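Local coordinates for protein N-acetylcysteine deacetylase (Bacillus subtilis, PDB 1YSJ) that probably hydrolyses N-acetylcysteine to cysteine and acetate with two divalent metal ions per subunit, a step in the breakdown of S-(2-succino)cysteine as a sulfur source, at residues 202-213 and 304-315. The protein carries 1 engineered substitution. Residues are numbered along the deposited sequence; the frame is centred on the assembly and turned at random.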
loop_
_atom_site.group_PDB
_atom_site.type_symbol
_atom_site.label_atom_id
_atom_site.label_comp_id
_atom_site.label_asym_id
_atom_site.label_seq_id
_atom_site.Cartn_x
_atom_site.Cartn_y
_atom_site.Cartn_z
ATOM N N SER A 202 -23.504 1.048 13.237
ATOM C CA SER A 202 -22.320 1.318 14.029
ATOM C C SER A 202 -21.142 1.449 13.071
ATOM O O SER A 202 -21.136 0.839 12.003
ATOM C CB SER A 202 -22.071 0.178 15.012
ATOM O OG SER A 202 -21.884 -1.051 14.330
ATOM N N VAL A 203 -20.160 2.264 13.429
ATOM C CA VAL A 203 -18.960 2.384 12.614
ATOM C C VAL A 203 -17.758 2.141 13.504
ATOM O O VAL A 203 -17.645 2.728 14.581
ATOM C CB VAL A 203 -18.837 3.763 11.894
ATOM C CG1 VAL A 203 -17.629 3.768 10.964
ATOM C CG2 VAL A 203 -20.106 4.092 11.099
ATOM N N ASP A 204 -16.877 1.253 13.055
ATOM C CA ASP A 204 -15.677 0.906 13.799
ATOM C C ASP A 204 -14.514 0.726 12.853
ATOM O O ASP A 204 -14.679 0.224 11.741
ATOM C CB ASP A 204 -15.898 -0.365 14.617
ATOM C CG ASP A 204 -16.929 -0.176 15.718
ATOM O OD1 ASP A 204 -17.832 -1.024 15.837
ATOM O OD2 ASP A 204 -16.849 0.825 16.459
ATOM N N ARG A 205 -13.340 1.147 13.307
ATOM C CA ARG A 205 -12.118 1.067 12.524
ATOM C C ARG A 205 -11.332 -0.171 12.944
ATOM O O ARG A 205 -11.301 -0.521 14.123
ATOM C CB ARG A 205 -11.282 2.332 12.751
ATOM C CG ARG A 205 -10.157 2.553 11.753
ATOM C CD ARG A 205 -9.349 3.800 12.090
ATOM N NE ARG A 205 -8.417 3.577 13.193
ATOM C CZ ARG A 205 -7.710 4.532 13.790
ATOM N NH1 ARG A 205 -7.817 5.796 13.400
ATOM N NH2 ARG A 205 -6.892 4.221 14.787
ATOM N N PHE A 206 -10.712 -0.836 11.975
ATOM C CA PHE A 206 -9.792 -1.938 12.272
ATOM C C PHE A 206 -8.498 -1.812 11.474
ATOM O O PHE A 206 -8.486 -1.215 10.403
ATOM C CB PHE A 206 -10.448 -3.305 12.031
ATOM C CG PHE A 206 -10.635 -3.650 10.577
ATOM C CD1 PHE A 206 -11.826 -3.353 9.927
ATOM C CD2 PHE A 206 -9.622 -4.292 9.861
ATOM C CE1 PHE A 206 -12.005 -3.677 8.585
ATOM C CE2 PHE A 206 -9.791 -4.611 8.520
ATOM C CZ PHE A 206 -10.988 -4.302 7.881
ATOM N N GLU A 207 -7.421 -2.380 12.013
ATOM C CA GLU A 207 -6.126 -2.426 11.349
ATOM C C GLU A 207 -5.498 -3.806 11.544
ATOM O O GLU A 207 -5.451 -4.323 12.661
ATOM C CB GLU A 207 -5.202 -1.338 11.911
ATOM C CG GLU A 207 -3.790 -1.323 11.308
ATOM C CD GLU A 207 -2.836 -0.373 12.028
ATOM O OE1 GLU A 207 -1.605 -0.568 11.904
ATOM O OE2 GLU A 207 -3.315 0.563 12.714
ATOM N N ILE A 208 -5.029 -4.403 10.453
ATOM C CA ILE A 208 -4.314 -5.680 10.522
ATOM C C ILE A 208 -2.920 -5.568 9.920
ATOM O O ILE A 208 -2.767 -5.152 8.772
ATOM C CB ILE A 208 -5.081 -6.840 9.840
ATOM C CG1 ILE A 208 -6.532 -6.886 10.319
ATOM C CG2 ILE A 208 -4.387 -8.171 10.123
ATOM C CD1 ILE A 208 -7.388 -7.905 9.612
ATOM N N VAL A 209 -1.916 -5.934 10.713
ATOM C CA VAL A 209 -0.526 -6.003 10.261
ATOM C C VAL A 209 -0.106 -7.472 10.157
ATOM O O VAL A 209 -0.236 -8.231 11.123
ATOM C CB VAL A 209 0.435 -5.235 11.220
ATOM C CG1 VAL A 209 1.887 -5.370 10.767
ATOM C CG2 VAL A 209 0.048 -3.759 11.318
ATOM N N ILE A 210 0.382 -7.856 8.978
ATOM C CA ILE A 210 0.862 -9.218 8.711
ATOM C C ILE A 210 2.378 -9.233 8.524
ATOM O O ILE A 210 2.893 -8.695 7.540
ATOM C CB ILE A 210 0.213 -9.832 7.430
ATOM C CG1 ILE A 210 -1.317 -9.698 7.444
ATOM C CG2 ILE A 210 0.666 -11.287 7.230
ATOM C CD1 ILE A 210 -2.015 -10.499 8.535
ATOM N N LYS A 211 3.084 -9.862 9.460
ATOM C CA LYS A 211 4.542 -9.970 9.382
ATOM C C LYS A 211 5.049 -11.378 9.711
ATOM O O LYS A 211 4.313 -12.195 10.263
ATOM C CB LYS A 211 5.217 -8.913 10.268
ATOM C CG LYS A 211 4.974 -9.058 11.766
ATOM C CD LYS A 211 5.468 -7.821 12.513
ATOM C CE LYS A 211 5.709 -8.105 13.988
ATOM N NZ LYS A 211 5.990 -6.861 14.767
ATOM N N GLY A 212 6.307 -11.651 9.372
ATOM C CA GLY A 212 6.928 -12.944 9.654
ATOM C C GLY A 212 7.294 -13.162 11.113
ATOM O O GLY A 212 6.775 -12.486 12.008
ATOM N N LYS A 213 8.191 -14.117 11.348
ATOM C CA LYS A 213 8.634 -14.462 12.700
ATOM C C LYS A 213 10.157 -14.514 12.779
ATOM O O LYS A 213 10.788 -13.642 13.376
ATOM C CB LYS A 213 8.038 -15.806 13.140
ATOM C CG LYS A 213 6.514 -15.825 13.246
ATOM C CD LYS A 213 5.993 -17.231 13.499
ATOM C CE LYS A 213 4.472 -17.268 13.462
ATOM N NZ LYS A 213 3.947 -18.633 13.739
ATOM N N GLY A 304 3.235 -19.145 7.701
ATOM C CA GLY A 304 4.414 -18.964 8.545
ATOM C C GLY A 304 4.572 -17.540 9.044
ATOM O O GLY A 304 5.659 -17.137 9.465
ATOM N N ALA A 305 3.479 -16.781 8.993
ATOM C CA ALA A 305 3.462 -15.386 9.412
ATOM C C ALA A 305 2.545 -15.215 10.618
ATOM O O ALA A 305 1.849 -16.153 11.016
ATOM C CB ALA A 305 3.002 -14.499 8.259
ATOM N N GLN A 306 2.558 -14.023 11.209
ATOM C CA GLN A 306 1.648 -13.708 12.305
ATOM C C GLN A 306 0.856 -12.435 12.027
ATOM O O GLN A 306 1.326 -11.535 11.322
ATOM C CB GLN A 306 2.387 -13.624 13.649
ATOM C CG GLN A 306 3.387 -12.480 13.779
ATOM C CD GLN A 306 3.969 -12.362 15.183
ATOM O OE1 GLN A 306 3.780 -11.349 15.863
ATOM N NE2 GLN A 306 4.678 -13.400 15.623
ATOM N N ALA A 307 -0.350 -12.379 12.579
ATOM C CA ALA A 307 -1.232 -11.237 12.393
ATOM C C ALA A 307 -1.351 -10.412 13.664
ATOM O O ALA A 307 -1.446 -10.957 14.768
ATOM C CB ALA A 307 -2.609 -11.701 11.929
ATOM N N GLU A 308 -1.321 -9.094 13.496
ATOM C CA GLU A 308 -1.669 -8.156 14.555
ATOM C C GLU A 308 -3.016 -7.548 14.203
ATOM O O GLU A 308 -3.166 -6.948 13.140
ATOM C CB GLU A 308 -0.629 -7.042 14.664
ATOM C CG GLU A 308 0.653 -7.423 15.368
ATOM C CD GLU A 308 1.679 -6.299 15.362
ATOM O OE1 GLU A 308 1.280 -5.121 15.522
ATOM O OE2 GLU A 308 2.886 -6.595 15.204
ATOM N N PHE A 309 -3.994 -7.712 15.088
ATOM C CA PHE A 309 -5.325 -7.150 14.871
ATOM C C PHE A 309 -5.583 -6.029 15.862
ATOM O O PHE A 309 -5.476 -6.223 17.073
ATOM C CB PHE A 309 -6.403 -8.235 14.989
ATOM C CG PHE A 309 -7.787 -7.762 14.628
ATOM C CD1 PHE A 309 -8.245 -7.847 13.321
ATOM C CD2 PHE A 309 -8.637 -7.237 15.602
ATOM C CE1 PHE A 309 -9.521 -7.413 12.981
ATOM C CE2 PHE A 309 -9.920 -6.797 15.272
ATOM C CZ PHE A 309 -10.362 -6.885 13.958
ATOM N N LYS A 310 -5.918 -4.855 15.339
ATOM C CA LYS A 310 -6.240 -3.702 16.175
ATOM C C LYS A 310 -7.654 -3.209 15.895
ATOM O O LYS A 310 -8.083 -3.149 14.745
ATOM C CB LYS A 310 -5.228 -2.577 15.966
ATOM C CG LYS A 310 -3.863 -2.840 16.576
ATOM C CD LYS A 310 -3.045 -1.560 16.659
ATOM C CE LYS A 310 -1.642 -1.836 17.173
ATOM N NZ LYS A 310 -0.881 -0.577 17.421
ATOM N N TRP A 311 -8.368 -2.856 16.960
ATOM C CA TRP A 311 -9.772 -2.462 16.877
ATOM C C TRP A 311 -9.963 -1.081 17.498
ATOM O O TRP A 311 -9.563 -0.849 18.643
ATOM C CB TRP A 311 -10.625 -3.505 17.598
ATOM C CG TRP A 311 -12.111 -3.293 17.545
ATOM C CD1 TRP A 311 -12.903 -2.773 18.535
ATOM C CD2 TRP A 311 -12.989 -3.626 16.465
ATOM N NE1 TRP A 311 -14.217 -2.752 18.131
ATOM C CE2 TRP A 311 -14.301 -3.272 16.866
ATOM C CE3 TRP A 311 -12.797 -4.186 15.194
ATOM C CZ2 TRP A 311 -15.417 -3.461 16.042
ATOM C CZ3 TRP A 311 -13.908 -4.372 14.371
ATOM C CH2 TRP A 311 -15.204 -4.008 14.801
ATOM N N PHE A 312 -10.566 -0.168 16.740
ATOM C CA PHE A 312 -10.773 1.209 17.205
ATOM C C PHE A 312 -12.230 1.646 17.066
ATOM O O PHE A 312 -12.657 2.042 15.978
ATOM C CB PHE A 312 -9.858 2.190 16.459
ATOM C CG PHE A 312 -8.417 1.770 16.414
ATOM C CD1 PHE A 312 -7.916 1.081 15.312
ATOM C CD2 PHE A 312 -7.560 2.068 17.467
ATOM C CE1 PHE A 312 -6.585 0.695 15.260
ATOM C CE2 PHE A 312 -6.223 1.683 17.426
ATOM C CZ PHE A 312 -5.736 0.994 16.319
ATOM N N PRO A 313 -12.999 1.567 18.169
ATOM C CA PRO A 313 -14.403 1.978 18.163
ATOM C C PRO A 313 -14.585 3.449 17.784
ATOM O O PRO A 313 -13.855 4.321 18.270
ATOM C CB PRO A 313 -14.853 1.730 19.607
ATOM C CG PRO A 313 -13.897 0.712 20.130
ATOM C CD PRO A 313 -12.590 1.064 19.492
ATOM N N TYR A 314 -15.553 3.696 16.906
ATOM C CA TYR A 314 -15.825 5.025 16.381
ATOM C C TYR A 314 -17.245 5.444 16.777
ATOM O O TYR A 314 -17.423 6.416 17.516
ATOM C CB TYR A 314 -15.620 5.016 14.858
ATOM C CG TYR A 314 -15.734 6.347 14.141
ATOM C CD1 TYR A 314 -14.759 7.333 14.286
ATOM C CD2 TYR A 314 -16.802 6.599 13.279
ATOM C CE1 TYR A 314 -14.861 8.551 13.608
ATOM C CE2 TYR A 314 -16.917 7.808 12.600
ATOM C CZ TYR A 314 -15.943 8.774 12.763
ATOM O OH TYR A 314 -16.060 9.965 12.085
ATOM N N LEU A 315 -18.245 4.690 16.316
ATOM C CA LEU A 315 -19.648 4.980 16.628
ATOM C C LEU A 315 -20.493 3.733 16.903
ATOM O O LEU A 315 -20.435 2.766 16.140
ATOM C CB LEU A 315 -20.299 5.780 15.496
ATOM C CG LEU A 315 -19.925 7.250 15.279
ATOM C CD1 LEU A 315 -20.650 7.791 14.059
ATOM C CD2 LEU A 315 -20.229 8.106 16.506
#
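Y314 and L315 together face V203, a classic beta bulge that shifts by one residue the register of an otherwise regular antiparallel pair in the four-stranded sheet of the M20 dimerisation domain. The carbonyl O of V203 takes a straight bond from L315 N (2.7 Å) and a weak one from Y314 N. D204 secures the bulge: its OD2 receives Y314 N at 3.2 Å through the anti lone pair and also forms a salt bridge with R285 of helix 282-302. Replacing D204 by an alanine removes the carboxylate, which would probably leave Y314 N relying on its weak bond to V203 O and R285 without this mate, making the bulge less firmly held. The bulge lies near the metal site, the Y314 side chain being about 7 Å from that of the nickel ligand E158.

Away from the bulge, paired backbone bonds run to K211 and Q306. On the face that carries them, F206, I208, F309 and W311 supply the bulk suited to packing on helices: F206 and F309 meet M292 and W311 lies on P289, both of helix 282-302, while I208 touches L237 of helix 226-237. With CG anti to the backbone N (chi1 -174°), the F309 ring swings across the pair, and its CD1 reaches I208 CG1 at 3.6 Å.

The face with R205, K211, E308 and F312 is partly exposed, where long side chains can keep charged ends near solvent. The bend at chi3 (78°) sets the R205 guanidinium steeply on the F312 ring, planes 70° apart, with NH2 over the centre of one face in a cation-pi contact; W264 of the second subunit adds another to R205. Farther along, K211 crosses to E308, and its NZ meets OE2 nearly head-on in a salt bridge of 3.1 Å.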